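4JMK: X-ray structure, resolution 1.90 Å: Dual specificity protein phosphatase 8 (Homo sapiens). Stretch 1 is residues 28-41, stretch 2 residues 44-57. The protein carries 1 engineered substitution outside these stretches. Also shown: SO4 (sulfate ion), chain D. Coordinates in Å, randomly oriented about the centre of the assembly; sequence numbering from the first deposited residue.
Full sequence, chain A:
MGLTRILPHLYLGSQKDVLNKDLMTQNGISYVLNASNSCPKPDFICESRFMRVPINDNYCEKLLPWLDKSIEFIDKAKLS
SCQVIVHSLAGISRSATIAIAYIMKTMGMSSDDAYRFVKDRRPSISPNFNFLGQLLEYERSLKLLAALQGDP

Stretch 1 28-41: GISYVLNASNSCPK
Stretch 2 (44-57) FICESRFMRVPIND

Two neighbouring segments of dual specificity protein phosphatase 8 lie side by side as parallel β-strands, their axes 4.8 Å apart at closest approach and 5° from parallel, burying 1103 Å² in all. The register pairs Val 32 with Phe 50, Leu 33 with Met 51 and Asn 34 with Arg 52, with CA-CA distances of 5.0, 5.0 and 4.8 Å. Stretch 2 enters as a loop. Ile 45 (chi1 m, chi2 m) points its CA-CB bond toward stretch 1 and packs CG1 against Val 32 CG2 at 3.8 Å, while its carbonyl O accepts a hydrogen bond from Lys 41 NZ at 2.8 Å. Water 1 links the Cys 46 N to Ser 30 O. A short 3-10 segment, Glu 47 and Ser 48, turns the chain into the strand; the Arg 49 N bonds back to Cys 46 O (2.9 Å) and the Phe 50 N to Glu 47 O (3.1 Å). Arg 49 (m, t, t, chi4 82°) sets CG over one face of the Tyr 31 ring, 3.9 Å from its centroid, a CH-pi contact made with Tyr 31 at chi1 m. Water 2 bridges Arg 49 NE and Ser 30 OG.

From here the backbone ladder alternates, as a parallel pair requires: Val 32 N to Arg 49 O (3.0 Å), Met 51 N to Val 32 O (3.0 Å), Asn 34 N to Met 51 O (2.9 Å), Val 53 N to Asn 34 O (2.8 Å). Side chains alternate too. Phe 50 (chi1 t, chi2 79°) shares a face with Val 32, Asn 34 and Arg 52; its CD1 lies 4.0 Å from Val 32 CG1, and Lys 41 (t, t, p, p) lays CD over the ring, 3.8 Å from the centroid. Met 51, fully extended (t, t, t), lies on the other face with Leu 33 (t, p), CG to Leu 33 CD1 3.6 Å.

Arg 52 (t, t, m, chi4 -84°) reaches past the strand to the loop of stretch 1, where carbonyls meet the guanidinium edge: NH1 donates to Ser 36 O and Cys 39 O (both 2.9 Å), and NH2 to Cys 39 O (2.8 Å). Asn 34 ND2 also donates to Cys 39 O (3.0 Å), and Ser 36 OG to Asn 34 OD1 (2.7 Å), bracing that loop. Val 53 (t) places CG2 4.0 Å from Leu 33 CD1. Beyond Pro 54, Ile 55 (p, t) turns its CA-CB bond away, leaving its O 3.4 Å from Ser 36 CA.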

ATOM      1  N   GLY A  28     -13.433  -3.496  11.666  1.00 21.37           N
ATOM      2  CA  GLY A  28     -14.206  -2.500  10.938  1.00 18.16           C
ATOM      3  C   GLY A  28     -13.601  -2.097   9.600  1.00 24.77           C
ATOM      4  O   GLY A  28     -13.790  -0.973   9.148  1.00 19.29           O
ATOM      5  N   ILE A  29     -12.880  -3.006   8.953  1.00 17.21           N
ATOM      6  CA  ILE A  29     -12.247  -2.671   7.666  1.00 18.30           C
ATOM      7  C   ILE A  29     -13.211  -2.826   6.490  1.00 17.51           C
ATOM      8  O   ILE A  29     -13.708  -3.933   6.214  1.00 19.70           O
ATOM      9  CB  ILE A  29     -10.979  -3.525   7.437  1.00 16.96           C
ATOM     10  CG1 ILE A  29     -10.009  -3.306   8.597  1.00 17.67           C
ATOM     11  CG2 ILE A  29     -10.303  -3.148   6.098  1.00 12.34           C
ATOM     12  CD1 ILE A  29      -8.813  -4.249   8.575  1.00 29.08           C
ATOM     13  N   SER A  30     -13.464  -1.720   5.785  1.00 15.44           N
ATOM     14  CA  SER A  30     -14.453  -1.701   4.704  1.00 19.29           C
ATOM     15  C   SER A  30     -13.855  -1.388   3.331  1.00 15.53           C
ATOM     16  O   SER A  30     -14.502  -1.625   2.311  1.00 18.03           O
ATOM     17  CB  SER A  30     -15.594  -0.718   5.024  1.00 20.76           C
ATOM     18  OG  SER A  30     -15.163   0.646   4.973  1.00 17.85           O
ATOM     19  N   TYR A  31     -12.624  -0.869   3.304  1.00 14.42           N
ATOM     20  CA  TYR A  31     -11.914  -0.593   2.047  1.00 10.19           C
ATOM     21  C   TYR A  31     -10.770  -1.582   1.840  1.00 14.48           C
ATOM     22  O   TYR A  31     -10.057  -1.917   2.795  1.00 14.59           O
ATOM     23  CB  TYR A  31     -11.286   0.802   2.087  1.00 13.74           C
ATOM     24  CG  TYR A  31     -12.226   1.948   1.798  1.00 17.84           C
ATOM     25  CD1 TYR A  31     -13.168   2.354   2.729  1.00 20.68           C
ATOM     26  CD2 TYR A  31     -12.139   2.646   0.604  1.00 20.14           C
ATOM     27  CE1 TYR A  31     -14.006   3.420   2.472  1.00 28.46           C
ATOM     28  CE2 TYR A  31     -12.971   3.710   0.336  1.00 23.56           C
ATOM     29  CZ  TYR A  31     -13.900   4.090   1.271  1.00 29.28           C
ATOM     30  OH  TYR A  31     -14.730   5.150   1.004  1.00 32.83           O
ATOM     31  N   VAL A  32     -10.574  -1.998   0.593  1.00 14.65           N
ATOM     32  CA  VAL A  32      -9.519  -2.958   0.238  1.00 15.69           C
ATOM     33  C   VAL A  32      -8.752  -2.533  -1.010  1.00 16.44           C
ATOM     34  O   VAL A  32      -9.350  -2.285  -2.075  1.00 17.72           O
ATOM     35  CB  VAL A  32     -10.082  -4.371  -0.015  1.00 11.50           C
ATOM     36  CG1 VAL A  32      -8.967  -5.305  -0.579  1.00 12.26           C
ATOM     37  CG2 VAL A  32     -10.662  -4.957   1.276  1.00 14.67           C
ATOM     38  N   LEU A  33      -7.430  -2.454  -0.873  1.00 16.05           N
ATOM     39  CA  LEU A  33      -6.533  -2.245  -2.005  1.00 16.52           C
ATOM     40  C   LEU A  33      -5.774  -3.545  -2.230  1.00 20.16           C
ATOM     41  O   LEU A  33      -4.955  -3.949  -1.405  1.00 15.56           O
ATOM     42  CB  LEU A  33      -5.558  -1.094  -1.717  1.00 14.23           C
ATOM     43  CG  LEU A  33      -4.642  -0.629  -2.846  1.00 19.67           C
ATOM     44  CD1 LEU A  33      -5.406  -0.372  -4.088  1.00 23.80           C
ATOM     45  CD2 LEU A  33      -3.894   0.652  -2.426  1.00 19.56           C
ATOM     46  N   ASN A  34      -6.070  -4.197  -3.346  1.00 14.83           N
ATOM     47  CA  ASN A  34      -5.597  -5.543  -3.652  1.00 13.06           C
ATOM     48  C   ASN A  34      -4.507  -5.434  -4.703  1.00 17.09           C
ATOM     49  O   ASN A  34      -4.793  -5.148  -5.876  1.00 19.99           O
ATOM     50  CB  ASN A  34      -6.792  -6.329  -4.195  1.00 16.82           C
ATOM     51  CG  ASN A  34      -6.456  -7.755  -4.582  1.00 23.97           C
ATOM     52  OD1 ASN A  34      -5.315  -8.089  -4.899  1.00 20.94           O
ATOM     53  ND2 ASN A  34      -7.479  -8.600  -4.608  1.00 22.84           N
ATOM     54  N   ALA A  35      -3.259  -5.652  -4.287  1.00 17.07           N
ATOM     55  CA  ALA A  35      -2.119  -5.508  -5.190  1.00 17.43           C
ATOM     56  C   ALA A  35      -1.720  -6.876  -5.707  1.00 22.48           C
ATOM     57  O   ALA A  35      -0.752  -7.467  -5.228  1.00 24.23           O
ATOM     58  CB  ALA A  35      -0.948  -4.852  -4.468  1.00 19.08           C
ATOM     59  N   SER A  36      -2.486  -7.387  -6.668  1.00 20.47           N
ATOM     60  CA  SER A  36      -2.250  -8.718  -7.226  1.00 21.72           C
ATOM     61  C   SER A  36      -3.153  -8.931  -8.427  1.00 24.39           C
ATOM     62  O   SER A  36      -4.116  -8.185  -8.615  1.00 18.86           O
ATOM     63  CB  SER A  36      -2.582  -9.790  -6.193  1.00 27.44           C
ATOM     64  OG  SER A  36      -3.986 -10.016  -6.175  1.00 24.00           O
ATOM     65  N   ASN A  37      -2.854  -9.947  -9.239  1.00 27.59           N
ATOM     66  CA  ASN A  37      -3.764 -10.354 -10.306  1.00 30.16           C
ATOM     67  C   ASN A  37      -4.660 -11.496  -9.846  1.00 32.59           C
ATOM     68  O   ASN A  37      -5.803 -11.628 -10.298  1.00 36.37           O
ATOM     69  CB  ASN A  37      -2.991 -10.827 -11.551  1.00 27.65           C
ATOM     70  CG  ASN A  37      -2.306  -9.694 -12.280  1.00 34.26           C
ATOM     71  OD1 ASN A  37      -2.943  -8.713 -12.670  1.00 32.70           O
ATOM     72  ND2 ASN A  37      -0.993  -9.816 -12.460  1.00 31.73           N
ATOM     73  N   SER A  38      -4.129 -12.334  -8.962  1.00 25.38           N
ATOM     74  CA  SER A  38      -4.769 -13.617  -8.661  1.00 30.82           C
ATOM     75  C   SER A  38      -5.639 -13.613  -7.410  1.00 29.31           C
ATOM     76  O   SER A  38      -6.565 -14.411  -7.307  1.00 31.06           O
ATOM     77  CB  SER A  38      -3.713 -14.718  -8.550  1.00 34.56           C
ATOM     78  OG  SER A  38      -2.729 -14.369  -7.592  1.00 44.77           O
ATOM     79  N   CYS A  39      -5.354 -12.724  -6.459  1.00 26.48           N
ATOM     80  CA  CYS A  39      -6.132 -12.693  -5.223  1.00 19.37           C
ATOM     81  C   CYS A  39      -7.523 -12.144  -5.507  1.00 21.42           C
ATOM     82  O   CYS A  39      -7.675 -11.124  -6.183  1.00 27.16           O
ATOM     83  CB  CYS A  39      -5.453 -11.843  -4.144  1.00 24.49           C
ATOM     84  SG  CYS A  39      -3.695 -12.224  -3.831  1.00 32.98           S
ATOM     85  N   PRO A  40      -8.553 -12.825  -4.993  1.00 30.64           N
ATOM     86  CA  PRO A  40      -9.940 -12.405  -5.229  1.00 28.09           C
ATOM     87  C   PRO A  40     -10.362 -11.258  -4.311  1.00 24.90           C
ATOM     88  O   PRO A  40      -9.816 -11.118  -3.203  1.00 24.49           O
ATOM     89  CB  PRO A  40     -10.737 -13.662  -4.865  1.00 34.15           C
ATOM     90  CG  PRO A  40      -9.907 -14.320  -3.784  1.00 29.82           C
ATOM     91  CD  PRO A  40      -8.461 -14.046  -4.167  1.00 30.09           C
ATOM     92  N   LYS A  41     -11.313 -10.441  -4.762  1.00 26.35           N
ATOM     93  CA  LYS A  41     -12.008  -9.518  -3.864  1.00 27.67           C
ATOM     94  C   LYS A  41     -12.845 -10.369  -2.922  1.00 24.73           C
ATOM     95  O   LYS A  41     -13.435 -11.360  -3.361  1.00 25.36           O
ATOM     96  CB  LYS A  41     -12.940  -8.577  -4.642  1.00 23.33           C
ATOM     97  CG  LYS A  41     -13.796  -7.667  -3.742  1.00 29.49           C
ATOM     98  CD  LYS A  41     -14.624  -6.626  -4.513  1.00 34.66           C
ATOM     99  CE  LYS A  41     -15.920  -7.209  -5.059  1.00 30.71           C
ATOM    100  NZ  LYS A  41     -16.769  -7.749  -3.954  1.00 25.05           N
ATOM    101  N   PHE A  44     -17.664  -9.958   0.741  1.00 21.65           N
ATOM    102  CA  PHE A  44     -18.268  -9.046   1.708  1.00 16.57           C
ATOM    103  C   PHE A  44     -17.810  -7.592   1.585  1.00 19.82           C
ATOM    104  O   PHE A  44     -18.218  -6.739   2.387  1.00 23.16           O
ATOM    105  CB  PHE A  44     -18.058  -9.564   3.142  1.00 19.81           C
ATOM    106  CG  PHE A  44     -16.615  -9.847   3.491  1.00 22.54           C
ATOM    107  CD1 PHE A  44     -15.776  -8.825   3.933  1.00 18.45           C
ATOM    108  CD2 PHE A  44     -16.107 -11.133   3.398  1.00 31.52           C
ATOM    109  CE1 PHE A  44     -14.449  -9.081   4.270  1.00 20.58           C
ATOM    110  CE2 PHE A  44     -14.786 -11.400   3.731  1.00 27.24           C
ATOM    111  CZ  PHE A  44     -13.958 -10.376   4.169  1.00 26.30           C
ATOM    112  N   ILE A  45     -16.981  -7.310   0.579  1.00 20.59           N
ATOM    113  CA  ILE A  45     -16.489  -5.954   0.323  1.00 19.02           C
ATOM    114  C   ILE A  45     -17.225  -5.321  -0.866  1.00 18.42           C
ATOM    115  O   ILE A  45     -17.401  -5.970  -1.901  1.00 23.16           O
ATOM    116  CB  ILE A  45     -14.958  -5.954   0.023  1.00 22.36           C
ATOM    117  CG1 ILE A  45     -14.154  -6.400   1.254  1.00 14.86           C
ATOM    118  CG2 ILE A  45     -14.502  -4.584  -0.439  1.00 16.71           C
ATOM    119  CD1 ILE A  45     -14.353  -5.499   2.514  1.00 17.22           C
ATOM    120  N   CYS A  46     -17.637  -4.057  -0.720  1.00 20.29           N
ATOM    121  CA  CYS A  46     -18.343  -3.311  -1.782  1.00 19.18           C
ATOM    122  C   CYS A  46     -17.439  -2.892  -2.921  1.00 20.62           C
ATOM    123  O   CYS A  46     -16.314  -2.436  -2.695  1.00 26.28           O
ATOM    124  CB  CYS A  46     -18.966  -2.037  -1.202  1.00 26.32           C
ATOM    125  SG  CYS A  46     -20.194  -2.372   0.047  1.00 34.67           S
ATOM    126  N   GLU A  47     -17.938  -3.000  -4.148  1.00 20.02           N
ATOM    127  CA  GLU A  47     -17.143  -2.637  -5.319  1.00 20.09           C
ATOM    128  C   GLU A  47     -16.604  -1.210  -5.242  1.00 23.53           C
ATOM    129  O   GLU A  47     -15.459  -0.943  -5.625  1.00 21.13           O
ATOM    130  CB  GLU A  47     -17.951  -2.829  -6.604  1.00 24.36           C
ATOM    131  CG  GLU A  47     -17.110  -2.701  -7.870  1.00 37.79           C
ATOM    132  CD  GLU A  47     -16.031  -3.777  -7.970  1.00 48.41           C
ATOM    133  OE1 GLU A  47     -14.913  -3.462  -8.438  1.00 50.65           O
ATOM    134  OE2 GLU A  47     -16.304  -4.941  -7.592  1.00 46.85           O
ATOM    135  N   SER A  48     -17.415  -0.291  -4.727  1.00 17.55           N
ATOM    136  CA  SER A  48     -16.991   1.108  -4.661  1.00 21.71           C
ATOM    137  C   SER A  48     -15.896   1.341  -3.609  1.00 25.55           C
ATOM    138  O   SER A  48     -15.291   2.407  -3.567  1.00 25.01           O
ATOM    139  CB  SER A  48     -18.184   2.025  -4.369  1.00 22.74           C
ATOM    140  OG  SER A  48     -18.720   1.768  -3.085  1.00 30.63           O
ATOM    141  N   ARG A  49     -15.665   0.354  -2.749  1.00 19.65           N
ATOM    142  CA  ARG A  49     -14.623   0.448  -1.734  1.00 19.62           C
ATOM    143  C   ARG A  49     -13.478  -0.524  -2.036  1.00 20.33           C
ATOM    144  O   ARG A  49     -12.743  -0.947  -1.139  1.00 16.84           O
ATOM    145  CB  ARG A  49     -15.221   0.177  -0.354  1.00 18.42           C
ATOM    146  CG  ARG A  49     -16.226   1.257   0.079  1.00 22.31           C
ATOM    147  CD  ARG A  49     -17.027   0.804   1.284  1.00 28.03           C
ATOM    148  NE  ARG A  49     -17.817   1.876   1.882  1.00 30.37           N
ATOM    149  CZ  ARG A  49     -19.009   2.280   1.446  1.00 48.95           C
ATOM    150  NH1 ARG A  49     -19.572   1.717   0.374  1.00 38.98           N
ATOM    151  NH2 ARG A  49     -19.638   3.264   2.081  1.00 54.41           N
ATOM    152  N   PHE A  50     -13.331  -0.862  -3.310  1.00 18.61           N
ATOM    153  CA  PHE A  50     -12.335  -1.843  -3.726  1.00 22.60           C
ATOM    154  C   PHE A  50     -11.513  -1.313  -4.882  1.00 21.69           C
ATOM    155  O   PHE A  50     -12.064  -0.734  -5.814  1.00 21.91           O
ATOM    156  CB  PHE A  50     -13.028  -3.132  -4.176  1.00 20.88           C
ATOM    157  CG  PHE A  50     -12.075  -4.178  -4.700  1.00 18.79           C
ATOM    158  CD1 PHE A  50     -11.330  -4.963  -3.817  1.00 16.62           C
ATOM    159  CD2 PHE A  50     -11.903  -4.359  -6.067  1.00 19.73           C
ATOM    160  CE1 PHE A  50     -10.450  -5.919  -4.293  1.00 18.10           C
ATOM    161  CE2 PHE A  50     -11.022  -5.323  -6.550  1.00 23.48           C
ATOM    162  CZ  PHE A  50     -10.296  -6.098  -5.659  1.00 18.19           C
ATOM    163  N   MET A  51     -10.202  -1.535  -4.838  1.00 15.54           N
ATOM    164  CA  MET A  51      -9.339  -1.180  -5.966  1.00 17.27           C
ATOM    165  C   MET A  51      -8.297  -2.259  -6.179  1.00 16.62           C
ATOM    166  O   MET A  51      -7.661  -2.703  -5.221  1.00 20.68           O
ATOM    167  CB  MET A  51      -8.636   0.155  -5.717  1.00 18.39           C
ATOM    168  CG  MET A  51      -7.592   0.488  -6.793  1.00 19.87           C
ATOM    169  SD  MET A  51      -6.712   2.023  -6.440  1.00 27.36           S
ATOM    170  CE  MET A  51      -5.397   1.942  -7.670  1.00 22.00           C
ATOM    171  N   ARG A  52      -8.121  -2.687  -7.426  1.00 20.30           N
ATOM    172  CA  ARG A  52      -7.068  -3.650  -7.757  1.00 16.80           C
ATOM    173  C   ARG A  52      -5.874  -2.943  -8.401  1.00 18.39           C
ATOM    174  O   ARG A  52      -6.057  -2.082  -9.259  1.00 21.04           O
ATOM    175  CB  ARG A  52      -7.595  -4.730  -8.714  1.00 19.27           C
ATOM    176  CG  ARG A  52      -6.545  -5.812  -9.066  1.00 24.24           C
ATOM    177  CD  ARG A  52      -7.120  -6.988  -9.890  1.00 20.38           C
ATOM    178  NE  ARG A  52      -8.206  -7.691  -9.205  1.00 23.48           N
ATOM    179  CZ  ARG A  52      -8.034  -8.657  -8.301  1.00 22.91           C
ATOM    180  NH1 ARG A  52      -6.809  -9.055  -7.954  1.00 20.24           N
ATOM    181  NH2 ARG A  52      -9.087  -9.238  -7.746  1.00 22.02           N
ATOM    182  N   VAL A  53      -4.668  -3.300  -7.962  1.00 17.93           N
ATOM    183  CA  VAL A  53      -3.434  -2.965  -8.683  1.00 20.82           C
ATOM    184  C   VAL A  53      -2.921  -4.274  -9.275  1.00 19.46           C
ATOM    185  O   VAL A  53      -2.322  -5.091  -8.565  1.00 16.97           O
ATOM    186  CB  VAL A  53      -2.368  -2.364  -7.757  1.00 22.14           C
ATOM    187  CG1 VAL A  53      -1.074  -2.080  -8.542  1.00 22.24           C
ATOM    188  CG2 VAL A  53      -2.890  -1.097  -7.134  1.00 23.21           C
ATOM    189  N   PRO A  54      -3.195  -4.494 -10.569  1.00 25.34           N
ATOM    190  CA  PRO A  54      -3.018  -5.802 -11.202  1.00 24.31           C
ATOM    191  C   PRO A  54      -1.556  -6.106 -11.525  1.00 29.34           C
ATOM    192  O   PRO A  54      -1.146  -6.028 -12.683  1.00 30.28           O
ATOM    193  CB  PRO A  54      -3.852  -5.677 -12.484  1.00 29.83           C
ATOM    194  CG  PRO A  54      -3.762  -4.225 -12.840  1.00 29.27           C
ATOM    195  CD  PRO A  54      -3.703  -3.482 -11.517  1.00 21.39           C
ATOM    196  N   ILE A  55      -0.780  -6.466 -10.507  1.00 27.22           N
ATOM    197  CA  ILE A  55       0.644  -6.734 -10.707  1.00 29.73           C
ATOM    198  C   ILE A  55       1.099  -8.062 -10.100  1.00 28.69           C
ATOM    199  O   ILE A  55       0.589  -8.495  -9.065  1.00 25.44           O
ATOM    200  CB  ILE A  55       1.515  -5.598 -10.122  1.00 26.71           C
ATOM    201  CG1 ILE A  55       1.260  -5.444  -8.615  1.00 24.29           C
ATOM    202  CG2 ILE A  55       1.246  -4.291 -10.855  1.00 28.91           C
ATOM    203  CD1 ILE A  55       2.135  -4.401  -7.934  1.00 28.22           C
ATOM    204  N   ASN A  56       2.077  -8.686 -10.753  1.00 25.40           N
ATOM    205  CA  ASN A  56       2.710  -9.912 -10.278  1.00 29.89           C
ATOM    206  C   ASN A  56       3.937  -9.580  -9.418  1.00 27.47           C
ATOM    207  O   ASN A  56       4.506  -8.501  -9.556  1.00 30.94           O
ATOM    208  CB  ASN A  56       3.125 -10.743 -11.502  1.00 38.93           C
ATOM    209  CG  ASN A  56       3.551 -12.156 -11.147  1.00 61.67           C
ATOM    210  OD1 ASN A  56       4.700 -12.544 -11.365  1.00 70.13           O
ATOM    211  ND2 ASN A  56       2.624 -12.934 -10.605  1.00 67.09           N
ATOM    212  N   ASP A  57       4.353 -10.488  -8.535  1.00 26.71           N
ATOM    213  CA  ASP A  57       5.527 -10.218  -7.699  1.00 28.39           C
ATOM    214  C   ASP A  57       6.815 -10.723  -8.349  1.00 35.27           C
ATOM    215  O   ASP A  57       7.224 -11.862  -8.116  1.00 38.29           O
ATOM    216  CB  ASP A  57       5.377 -10.852  -6.310  1.00 30.55           C
ATOM    217  CG  ASP A  57       6.530 -10.505  -5.379  1.00 34.59           C
ATOM    218  OD1 ASP A  57       6.923  -9.315  -5.324  1.00 31.65           O
ATOM    219  OD2 ASP A  57       7.047 -11.422  -4.703  1.00 39.26           O
TER
HETATM  220  S   SO4 D 502      -0.280 -12.905  -9.611  1.00 46.53           S
HETATM  221  O1  SO4 D 502      -1.161 -13.917 -10.183  1.00 45.05           O
HETATM  222  O2  SO4 D 502       0.248 -12.092 -10.703  1.00 49.20           O
HETATM  223  O3  SO4 D 502       0.820 -13.575  -8.919  1.00 51.44           O
HETATM  224  O4  SO4 D 502      -1.020 -12.060  -8.674  1.00 31.17           O
HETATM  225  O   HOH W   1     -17.036  -2.694   1.817  1.00 17.50           O
HETATM  226  O   HOH W   2     -17.623   2.042   4.312  1.00 37.38           O
HETATM  227  O   HOH W   3     -17.394   5.460   2.591  1.00 40.82           O